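Local coordinates for protein putative acetamidase/formamidase (Yersinia enterocolitica subsp. palearctica serotype O:3, PDB 5UBU) that probably hydrolyses non-peptide carbon-nitrogen bonds in linear amides and binds sodium ions, at residues N183-D188 with V315-T320. Numbering follows the deposited sequence.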
ATOM      1  N   ASN B 183     -20.391   1.533   8.527  1.00 43.18           N
ATOM      2  CA  ASN B 183     -20.492   0.469   9.537  1.00 43.03           C
ATOM      3  C   ASN B 183     -19.647   0.755  10.783  1.00 42.52           C
ATOM      4  O   ASN B 183     -18.696   1.542  10.749  1.00 41.49           O
ATOM      5  CB  ASN B 183     -20.257  -0.952   8.966  1.00 42.95           C
ATOM      6  CG  ASN B 183     -18.847  -1.187   8.468  1.00 42.14           C
ATOM      7  OD1 ASN B 183     -17.869  -0.828   9.116  1.00 41.79           O
ATOM      8  ND2 ASN B 183     -18.740  -1.880   7.347  1.00 41.98           N
ATOM      9  N   SER B 184     -20.028   0.110  11.878  1.00 43.28           N
ATOM     10  CA  SER B 184     -19.368   0.284  13.168  1.00 43.32           C
ATOM     11  C   SER B 184     -17.972  -0.328  13.248  1.00 42.84           C
ATOM     12  O   SER B 184     -17.313  -0.217  14.283  1.00 42.64           O
ATOM     13  CB  SER B 184     -20.252  -0.302  14.270  1.00 44.13           C
ATOM     14  OG  SER B 184     -20.517  -1.675  14.026  1.00 44.43           O
ATOM     15  N   LEU B 185     -17.522  -0.970  12.171  1.00 42.85           N
ATOM     16  CA  LEU B 185     -16.194  -1.567  12.160  1.00 42.64           C
ATOM     17  C   LEU B 185     -15.177  -0.648  11.476  1.00 41.89           C
ATOM     18  O   LEU B 185     -13.972  -0.847  11.622  1.00 42.04           O
ATOM     19  CB  LEU B 185     -16.232  -2.906  11.425  1.00 43.05           C
ATOM     20  CG  LEU B 185     -15.011  -3.824  11.595  1.00 43.01           C
ATOM     21  CD1 LEU B 185     -14.937  -4.322  13.027  1.00 43.23           C
ATOM     22  CD2 LEU B 185     -15.068  -5.005  10.648  1.00 43.46           C
ATOM     23  N   THR B 186     -15.660   0.369  10.766  1.00 41.45           N
ATOM     24  CA  THR B 186     -14.798   1.278  10.012  1.00 41.13           C
ATOM     25  C   THR B 186     -14.546   2.686  10.609  1.00 41.17           C
ATOM     26  O   THR B 186     -15.489   3.349  11.038  1.00 41.92           O
ATOM     27  CB  THR B 186     -15.411   1.502   8.602  1.00 41.00           C
ATOM     28  OG1 THR B 186     -15.577   0.246   7.935  1.00 40.90           O
ATOM     29  CG2 THR B 186     -14.532   2.400   7.749  1.00 40.72           C
ATOM     30  N   PRO B 187     -13.269   3.123  10.661  1.00 40.96           N
ATOM     31  CA  PRO B 187     -12.935   4.482  11.075  1.00 40.95           C
ATOM     32  C   PRO B 187     -12.797   5.329   9.814  1.00 41.01           C
ATOM     33  O   PRO B 187     -12.417   4.805   8.759  1.00 40.54           O
ATOM     34  CB  PRO B 187     -11.575   4.331  11.727  1.00 40.79           C
ATOM     35  CG  PRO B 187     -10.948   3.193  11.008  1.00 40.62           C
ATOM     36  CD  PRO B 187     -12.065   2.271  10.600  1.00 40.75           C
ATOM     37  N   ASP B 188     -13.094   6.623   9.908  1.00 41.46           N
ATOM     38  CA  ASP B 188     -13.000   7.493   8.735  1.00 41.53           C
ATOM     39  C   ASP B 188     -12.883   8.946   9.231  1.00 41.05           C
ATOM     40  O   ASP B 188     -12.407   9.176  10.346  1.00 40.64           O
ATOM     41  CB  ASP B 188     -14.237   7.243   7.846  1.00 42.41           C
ATOM     42  CG  ASP B 188     -14.002   7.559   6.387  1.00 43.18           C
ATOM     43  OD1 ASP B 188     -13.367   8.599   6.063  1.00 44.30           O
ATOM     44  OD2 ASP B 188     -14.495   6.753   5.564  1.00 43.35           O
ATOM     45  N   VAL B 315      -5.951  -3.424  11.535  1.00 46.62           N
ATOM     46  CA  VAL B 315      -6.797  -4.585  11.275  1.00 48.40           C
ATOM     47  C   VAL B 315      -8.176  -4.264  10.677  1.00 48.58           C
ATOM     48  O   VAL B 315      -8.733  -5.053   9.917  1.00 49.28           O
ATOM     49  CB  VAL B 315      -6.993  -5.412  12.576  1.00 50.10           C
ATOM     50  CG1 VAL B 315      -5.644  -5.846  13.136  1.00 51.28           C
ATOM     51  CG2 VAL B 315      -7.757  -4.643  13.647  1.00 49.33           C
ATOM     52  N   ASP B 316      -8.717  -3.101  11.013  1.00 48.83           N
ATOM     53  CA  ASP B 316     -10.046  -2.702  10.553  1.00 50.08           C
ATOM     54  C   ASP B 316     -10.046  -2.323   9.058  1.00 48.54           C
ATOM     55  O   ASP B 316      -8.974  -2.141   8.479  1.00 48.41           O
ATOM     56  CB  ASP B 316     -10.520  -1.548  11.450  1.00 51.08           C
ATOM     57  CG  ASP B 316     -10.588  -1.949  12.938  1.00 53.27           C
ATOM     58  OD1 ASP B 316     -11.067  -3.074  13.250  1.00 54.75           O
ATOM     59  OD2 ASP B 316     -10.194  -1.129  13.796  1.00 54.26           O
ATOM     60  N   PRO B 317     -11.240  -2.219   8.422  1.00 47.83           N
ATOM     61  CA  PRO B 317     -11.340  -1.860   6.989  1.00 46.59           C
ATOM     62  C   PRO B 317     -10.418  -0.710   6.569  1.00 43.53           C
ATOM     63  O   PRO B 317      -9.999  -0.640   5.415  1.00 42.84           O
ATOM     64  CB  PRO B 317     -12.809  -1.494   6.833  1.00 47.60           C
ATOM     65  CG  PRO B 317     -13.488  -2.402   7.801  1.00 49.47           C
ATOM     66  CD  PRO B 317     -12.573  -2.485   8.992  1.00 49.12           C
ATOM     67  N   LYS B 318     -10.144   0.185   7.511  1.00 40.89           N
ATOM     68  CA  LYS B 318      -9.214   1.280   7.335  1.00 38.76           C
ATOM     69  C   LYS B 318      -8.345   1.328   8.576  1.00 37.81           C
ATOM     70  O   LYS B 318      -8.841   1.190   9.706  1.00 38.31           O
ATOM     71  CB  LYS B 318      -9.918   2.616   7.151  1.00 38.74           C
ATOM     72  CG  LYS B 318     -10.616   2.756   5.824  1.00 39.27           C
ATOM     73  CD  LYS B 318     -11.186   4.138   5.643  1.00 39.29           C
ATOM     74  CE  LYS B 318     -11.782   4.261   4.253  1.00 41.17           C
ATOM     75  NZ  LYS B 318     -12.329   5.619   3.989  1.00 41.48           N
ATOM     76  N   TYR B 319      -7.049   1.516   8.373  1.00 36.85           N
ATOM     77  CA  TYR B 319      -6.123   1.592   9.485  1.00 36.33           C
ATOM     78  C   TYR B 319      -6.175   3.000  10.043  1.00 34.88           C
ATOM     79  O   TYR B 319      -6.559   3.920   9.346  1.00 34.68           O
ATOM     80  CB  TYR B 319      -4.706   1.233   9.050  1.00 36.76           C
ATOM     81  CG  TYR B 319      -4.611  -0.040   8.233  1.00 37.63           C
ATOM     82  CD1 TYR B 319      -5.275  -1.198   8.631  1.00 38.74           C
ATOM     83  CD2 TYR B 319      -3.800  -0.105   7.109  1.00 37.09           C
ATOM     84  CE1 TYR B 319      -5.173  -2.364   7.906  1.00 39.68           C
ATOM     85  CE2 TYR B 319      -3.698  -1.272   6.377  1.00 38.23           C
ATOM     86  CZ  TYR B 319      -4.381  -2.399   6.783  1.00 39.33           C
ATOM     87  OH  TYR B 319      -4.276  -3.558   6.064  1.00 40.66           O
ATOM     88  N   THR B 320      -5.785   3.161  11.298  1.00 34.78           N
ATOM     89  CA  THR B 320      -5.816   4.458  11.952  1.00 34.67           C
ATOM     90  C   THR B 320      -4.478   4.781  12.606  1.00 34.53           C
ATOM     91  O   THR B 320      -3.902   3.954  13.296  1.00 34.16           O
ATOM     92  CB  THR B 320      -6.938   4.502  12.997  1.00 35.67           C
ATOM     93  OG1 THR B 320      -8.190   4.213  12.360  1.00 35.53           O
ATOM     94  CG2 THR B 320      -7.010   5.873  13.664  1.00 35.45           C
TER
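Lys318 and Asp188 make the one polar bond that joins 183-188 to 315-320, a salt bridge of 2.9 Å between NZ and OD2. The ammonium group meets OD2 from above the carboxylate plane, 57° out of it. Fully extended beyond CG, the lysine chain passes Pro187 on its way, Lys318 CD lying 3.4 Å from Pro187 O. The Pro187 ring lies across the base of this chain, its CG 3.2 Å from Lys318 O and equally near Thr320 OG1, a hydroxyl hydrogen-bonded to Ser269. Pro317 approaches the turn before Pro187, its CD 3.8 Å from Leu185 CG, the two side chains crossing at about a right angle. The Pro317 ring also meets Thr186 OG1, which donates to Asn183 OD1, 2.8 Å away. That oxygen accepts from Leu185 N as well, forming an Asx turn within the type I beta turn from Asn183 to Thr186, and its two donors come from opposite faces of the amide plane. Leu185 O, packed against Asp316 CB, accepts from Asn193 ND2. Asn193 is a sodium ligand, and the Asp316 side chain lies about 4 Å from a bound sodium ion, so the contact borders the metal site. Pro187 also rests on Asn313 and Ser269, so the weakly bonded strand 187-188, paired with 191-193, packs against strands 263-270, 319-326 and 308-313 of the neighbouring sheet.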